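Local coordinates for protein endo-1,4-beta-xylanase (Bacteroides thetaiotaomicron VPI-5482, PDB 3KST) that probably hydrolyses O-glycosidic bonds in xylan or related plant polysaccharides as a calcium-binding glycoside hydrolase of family 43, at residues A[18-30]-A[267-281]. Sequence-based numbering, arbitrary orientation.
Sequences ETNYLPIADPYVM and HAHWSAAEIQPRTSY
H267 holds its imidazole between its own backbone N and carbonyl carbon (chi1 73°), which carries the ring to D26, and the ring is rotated so that ND1 meets the backbone N-H of D26; S280, with OG beside its backbone N (chi1 -71°), reaches the carbonyl of I24. The D26 N–H267 ND1 bond is 3.0 Å long, nearly straight, and lies close to the imidazole plane. It thereby fixes the backbone of D26, the predicted proton acceptor, whose carboxylate runs alongside the imidazole with OD1 3.3 Å from CE1 of H267. S280 OG donates to I24 O (2.8 Å) from above the carbonyl plane, and the P27 ring packs on the same hydroxyl. S280 N bonds to L22 O, which also accepts from I24 N across the inverse gamma turn centred on P23. The guanidinium of R278 lays one face on the methyl of A25, CZ standing 3.3 Å from CB. At its edge, water 4 links NH1 to D26 OD2 and water 3 links it, weakly, to OD1, while the direct salt bridge is long (OD1–NH1, 3.8 Å). Farther out, W270 CZ3 sits over the centre of the Y21 ring, the planes inclined at 52°, and the hydroxyl of Y281 meets the edge of that ring. Water 1 joins L22 N, T279 OG1 and S280 O. T41 of strand 35-41 hydrogen-bonds D26 OD2, and calcium ligand H251 of strand 250-256 touches both D26 and H267. The contact thus ties the loop entering strand 27-32 to antiparallel strands 262-268 and 279-287, beside the calcium site of what is, as in family 43, a five-bladed beta-propeller.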
loop_
_atom_site.group_PDB
_atom_site.type_symbol
_atom_site.label_atom_id
_atom_site.label_comp_id
_atom_site.label_asym_id
_atom_site.label_seq_id
_atom_site.Cartn_x
_atom_site.Cartn_y
_atom_site.Cartn_z
ATOM N N GLU A 18 -10.227 10.770 19.723
ATOM C CA GLU A 18 -9.650 11.859 18.904
ATOM C C GLU A 18 -10.510 11.953 17.635
ATOM O O GLU A 18 -10.953 13.043 17.229
ATOM C CB GLU A 18 -8.177 11.585 18.562
ATOM C CG GLU A 18 -7.522 12.688 17.783
ATOM C CD GLU A 18 -6.056 12.416 17.546
ATOM O OE1 GLU A 18 -5.275 12.560 18.496
ATOM O OE2 GLU A 18 -5.682 12.101 16.399
ATOM N N THR A 19 -10.707 10.811 16.989
ATOM C CA THR A 19 -11.561 10.727 15.809
ATOM C C THR A 19 -12.210 9.351 15.722
ATOM O O THR A 19 -11.610 8.366 16.150
ATOM C CB THR A 19 -10.775 11.031 14.515
ATOM O OG1 THR A 19 -11.642 10.901 13.382
ATOM C CG2 THR A 19 -9.593 10.089 14.344
ATOM N N ASN A 20 -13.425 9.299 15.162
ATOM C CA ASN A 20 -14.135 8.016 14.917
ATOM C C ASN A 20 -13.705 7.294 13.620
ATOM O O ASN A 20 -14.400 6.410 13.145
ATOM C CB ASN A 20 -15.673 8.232 14.947
ATOM C CG ASN A 20 -16.194 8.537 16.351
ATOM O OD1 ASN A 20 -15.787 7.899 17.327
ATOM N ND2 ASN A 20 -17.137 9.479 16.451
ATOM N N TYR A 21 -12.563 7.672 13.051
ATOM C CA TYR A 21 -12.047 7.108 11.799
ATOM C C TYR A 21 -10.559 6.937 11.938
ATOM O O TYR A 21 -9.976 7.457 12.878
ATOM C CB TYR A 21 -12.292 8.085 10.649
ATOM C CG TYR A 21 -13.702 8.489 10.551
ATOM C CD1 TYR A 21 -14.171 9.593 11.266
ATOM C CD2 TYR A 21 -14.620 7.732 9.795
ATOM C CE1 TYR A 21 -15.512 9.941 11.229
ATOM C CE2 TYR A 21 -15.962 8.083 9.748
ATOM C CZ TYR A 21 -16.403 9.194 10.455
ATOM O OH TYR A 21 -17.721 9.559 10.391
ATOM N N LEU A 22 -9.950 6.211 11.013
ATOM C CA LEU A 22 -8.479 6.144 10.919
ATOM C C LEU A 22 -8.187 7.060 9.712
ATOM O O LEU A 22 -8.339 6.640 8.551
ATOM C CB LEU A 22 -7.995 4.709 10.746
ATOM C CG LEU A 22 -6.478 4.615 10.588
ATOM C CD1 LEU A 22 -5.746 5.353 11.722
ATOM C CD2 LEU A 22 -6.034 3.175 10.495
ATOM N N PRO A 23 -7.760 8.313 9.978
ATOM C CA PRO A 23 -7.768 9.330 8.951
ATOM C C PRO A 23 -6.606 9.321 7.957
ATOM O O PRO A 23 -5.898 10.330 7.812
ATOM C CB PRO A 23 -7.829 10.611 9.787
ATOM C CG PRO A 23 -6.982 10.303 10.939
ATOM C CD PRO A 23 -7.240 8.868 11.260
ATOM N N ILE A 24 -6.444 8.212 7.246
ATOM C CA ILE A 24 -5.398 8.081 6.192
ATOM C C ILE A 24 -5.980 7.445 4.927
ATOM O O ILE A 24 -7.004 6.737 4.977
ATOM C CB ILE A 24 -4.181 7.215 6.643
ATOM C CG1 ILE A 24 -4.621 5.784 7.063
ATOM C CG2 ILE A 24 -3.430 7.895 7.805
ATOM C CD1 ILE A 24 -3.509 4.863 7.561
ATOM N N ALA A 25 -5.307 7.718 3.807
ATOM C CA ALA A 25 -5.568 7.065 2.528
ATOM C C ALA A 25 -4.369 6.133 2.257
ATOM O O ALA A 25 -3.357 6.154 2.970
ATOM C CB ALA A 25 -5.727 8.093 1.408
ATOM N N ASP A 26 -4.506 5.323 1.220
ATOM C CA ASP A 26 -3.456 4.409 0.738
ATOM C C ASP A 26 -2.779 3.618 1.877
ATOM O O ASP A 26 -1.524 3.567 1.946
ATOM C CB ASP A 26 -2.423 5.269 -0.013
ATOM C CG ASP A 26 -3.048 6.186 -1.079
ATOM O OD1 ASP A 26 -4.054 5.797 -1.752
ATOM O OD2 ASP A 26 -2.508 7.298 -1.286
ATOM N N PRO A 27 -3.590 3.069 2.820
ATOM C CA PRO A 27 -3.032 2.452 4.005
ATOM C C PRO A 27 -2.154 1.212 3.841
ATOM O O PRO A 27 -2.313 0.415 2.898
ATOM C CB PRO A 27 -4.300 2.117 4.837
ATOM C CG PRO A 27 -5.280 1.775 3.790
ATOM C CD PRO A 27 -5.061 2.915 2.839
ATOM N N TYR A 28 -1.194 1.118 4.761
ATOM C CA TYR A 28 -0.338 -0.051 4.922
ATOM C C TYR A 28 -0.179 -0.378 6.411
ATOM O O TYR A 28 0.105 0.526 7.194
ATOM C CB TYR A 28 1.060 0.212 4.335
ATOM C CG TYR A 28 1.907 -1.024 4.359
ATOM C CD1 TYR A 28 1.879 -1.927 3.298
ATOM C CD2 TYR A 28 2.689 -1.343 5.495
ATOM C CE1 TYR A 28 2.651 -3.132 3.344
ATOM C CE2 TYR A 28 3.464 -2.525 5.538
ATOM C CZ TYR A 28 3.437 -3.405 4.486
ATOM O OH TYR A 28 4.177 -4.554 4.561
ATOM N N VAL A 29 -0.266 -1.661 6.763
ATOM C CA VAL A 29 -0.076 -2.170 8.123
ATOM C C VAL A 29 1.117 -3.148 8.206
ATOM O O VAL A 29 1.196 -4.130 7.447
ATOM C CB VAL A 29 -1.394 -2.824 8.670
ATOM C CG1 VAL A 29 -1.144 -3.768 9.865
ATOM C CG2 VAL A 29 -2.384 -1.723 9.045
HETATM N N MSE A 30 2.028 -2.868 9.142
HETATM C CA MSE A 30 3.120 -3.769 9.495
HETATM C C MSE A 30 2.784 -4.352 10.860
HETATM O O MSE A 30 2.473 -3.595 11.804
HETATM C CB MSE A 30 4.465 -3.047 9.608
HETATM C CG MSE A 30 5.591 -3.980 10.121
HETATM SE SE MSE A 30 7.259 -3.084 10.240
HETATM C CE MSE A 30 6.835 -1.773 11.579
ATOM N N HIS A 267 -8.720 2.170 2.049
ATOM C CA HIS A 267 -9.420 3.434 2.248
ATOM C C HIS A 267 -10.756 3.446 1.512
ATOM O O HIS A 267 -11.060 2.587 0.672
ATOM C CB HIS A 267 -8.565 4.657 1.880
ATOM C CG HIS A 267 -8.372 4.863 0.415
ATOM N ND1 HIS A 267 -7.123 4.894 -0.164
ATOM C CD2 HIS A 267 -9.257 5.054 -0.595
ATOM C CE1 HIS A 267 -7.246 5.103 -1.462
ATOM N NE2 HIS A 267 -8.532 5.190 -1.751
ATOM N N ALA A 268 -11.547 4.462 1.817
ATOM C CA ALA A 268 -12.801 4.722 1.132
ATOM C C ALA A 268 -13.046 6.228 1.194
ATOM O O ALA A 268 -12.415 6.925 1.992
ATOM C CB ALA A 268 -13.912 3.969 1.807
ATOM N N HIS A 269 -13.930 6.736 0.342
ATOM C CA HIS A 269 -14.328 8.140 0.421
ATOM C C HIS A 269 -14.920 8.461 1.800
ATOM O O HIS A 269 -15.353 7.538 2.536
ATOM C CB HIS A 269 -15.355 8.514 -0.653
ATOM C CG HIS A 269 -14.832 8.449 -2.050
ATOM N ND1 HIS A 269 -15.654 8.344 -3.151
ATOM C CD2 HIS A 269 -13.562 8.436 -2.525
ATOM C CE1 HIS A 269 -14.915 8.304 -4.247
ATOM N NE2 HIS A 269 -13.638 8.355 -3.896
ATOM N N TRP A 270 -14.861 9.741 2.166
ATOM C CA TRP A 270 -15.450 10.221 3.416
ATOM C C TRP A 270 -16.913 9.776 3.542
ATOM O O TRP A 270 -17.333 9.320 4.597
ATOM C CB TRP A 270 -15.322 11.734 3.532
ATOM C CG TRP A 270 -16.040 12.278 4.672
ATOM C CD1 TRP A 270 -17.201 12.968 4.625
ATOM C CD2 TRP A 270 -15.725 12.106 6.066
ATOM N NE1 TRP A 270 -17.617 13.281 5.885
ATOM C CE2 TRP A 270 -16.736 12.756 6.792
ATOM C CE3 TRP A 270 -14.678 11.485 6.766
ATOM C CZ2 TRP A 270 -16.749 12.800 8.194
ATOM C CZ3 TRP A 270 -14.692 11.521 8.146
ATOM C CH2 TRP A 270 -15.729 12.199 8.846
ATOM N N SER A 271 -17.647 9.843 2.441
ATOM C CA SER A 271 -19.064 9.455 2.395
ATOM C C SER A 271 -19.481 9.444 0.933
ATOM O O SER A 271 -18.676 9.798 0.073
ATOM C CB SER A 271 -19.890 10.526 3.118
ATOM O OG SER A 271 -19.759 11.753 2.428
ATOM N N ALA A 272 -20.738 9.085 0.645
ATOM C CA ALA A 272 -21.272 9.140 -0.728
ATOM C C ALA A 272 -21.284 10.561 -1.346
ATOM O O ALA A 272 -21.191 10.691 -2.574
ATOM C CB ALA A 272 -22.702 8.542 -0.787
ATOM N N ALA A 273 -21.393 11.606 -0.508
ATOM C CA ALA A 273 -21.438 13.021 -0.956
ATOM C C ALA A 273 -20.080 13.708 -1.164
ATOM O O ALA A 273 -19.938 14.575 -2.034
ATOM C CB ALA A 273 -22.272 13.848 0.044
ATOM N N GLU A 274 -19.082 13.297 -0.385
ATOM C CA GLU A 274 -17.792 13.964 -0.321
ATOM C C GLU A 274 -16.646 12.937 -0.372
ATOM O O GLU A 274 -16.687 11.944 0.342
ATOM C CB GLU A 274 -17.809 14.724 1.012
ATOM C CG GLU A 274 -16.541 15.436 1.439
ATOM C CD GLU A 274 -16.105 16.591 0.549
ATOM O OE1 GLU A 274 -16.965 17.143 -0.196
ATOM O OE2 GLU A 274 -14.887 16.947 0.630
ATOM N N ILE A 275 -15.645 13.176 -1.210
ATOM C CA ILE A 275 -14.466 12.295 -1.266
ATOM C C ILE A 275 -13.567 12.527 -0.051
ATOM O O ILE A 275 -13.175 11.562 0.631
ATOM C CB ILE A 275 -13.619 12.532 -2.524
ATOM C CG1 ILE A 275 -14.384 12.123 -3.779
ATOM C CG2 ILE A 275 -12.274 11.771 -2.460
ATOM C CD1 ILE A 275 -13.749 12.591 -5.028
ATOM N N GLN A 276 -13.254 13.799 0.208
ATOM C CA GLN A 276 -12.304 14.169 1.262
ATOM C C GLN A 276 -12.882 14.372 2.663
ATOM O O GLN A 276 -13.891 15.054 2.804
ATOM C CB GLN A 276 -11.592 15.479 0.964
ATOM C CG GLN A 276 -10.750 15.559 -0.243
ATOM C CD GLN A 276 -9.987 16.879 -0.253
ATOM O OE1 GLN A 276 -9.076 17.102 0.561
ATOM N NE2 GLN A 276 -10.367 17.769 -1.159
ATOM N N PRO A 277 -12.176 13.918 3.713
ATOM C CA PRO A 277 -10.901 13.218 3.691
ATOM C C PRO A 277 -11.156 11.716 3.592
ATOM O O PRO A 277 -12.104 11.207 4.201
ATOM C CB PRO A 277 -10.259 13.616 5.026
ATOM C CG PRO A 277 -11.390 13.829 5.944
ATOM C CD PRO A 277 -12.606 14.184 5.103
ATOM N N ARG A 278 -10.379 11.009 2.781
ATOM C CA ARG A 278 -10.463 9.546 2.789
ATOM C C ARG A 278 -9.984 9.009 4.158
ATOM O O ARG A 278 -9.109 9.612 4.816
ATOM C CB ARG A 278 -9.661 8.937 1.645
ATOM C CG ARG A 278 -10.243 9.256 0.260
ATOM C CD ARG A 278 -9.283 8.884 -0.853
ATOM N NE ARG A 278 -8.101 9.758 -0.778
ATOM C CZ ARG A 278 -6.919 9.537 -1.369
ATOM N NH1 ARG A 278 -6.697 8.449 -2.112
ATOM N NH2 ARG A 278 -5.942 10.431 -1.196
ATOM N N THR A 279 -10.584 7.899 4.579
ATOM C CA THR A 279 -10.269 7.216 5.838
ATOM C C THR A 279 -10.187 5.726 5.574
ATOM O O THR A 279 -10.652 5.254 4.534
ATOM C CB THR A 279 -11.283 7.552 6.953
ATOM O OG1 THR A 279 -12.478 6.773 6.788
ATOM C CG2 THR A 279 -11.625 9.068 6.966
ATOM N N SER A 280 -9.590 4.981 6.509
ATOM C CA SER A 280 -9.298 3.572 6.300
ATOM C C SER A 280 -10.109 2.610 7.144
ATOM O O SER A 280 -10.594 2.967 8.214
ATOM C CB SER A 280 -7.798 3.335 6.424
ATOM O OG SER A 280 -7.152 3.913 5.301
ATOM N N TYR A 281 -10.252 1.407 6.600
ATOM C CA TYR A 281 -11.120 0.318 7.093
ATOM C C TYR A 281 -10.414 -1.026 6.901
ATOM O O TYR A 281 -9.459 -1.129 6.135
ATOM C CB TYR A 281 -12.439 0.312 6.309
ATOM C CG TYR A 281 -13.236 1.595 6.456
ATOM C CD1 TYR A 281 -14.092 1.768 7.536
ATOM C CD2 TYR A 281 -13.100 2.654 5.543
ATOM C CE1 TYR A 281 -14.803 2.946 7.705
ATOM C CE2 TYR A 281 -13.794 3.843 5.690
ATOM C CZ TYR A 281 -14.652 3.985 6.804
ATOM O OH TYR A 281 -15.357 5.146 6.964
HETATM O O HOH W 1 -11.973 5.186 8.934
HETATM O O HOH W 2 -7.196 11.660 4.918
HETATM O O HOH W 3 -5.402 6.521 -3.977
HETATM O O HOH W 4 -3.741 8.999 -2.935
#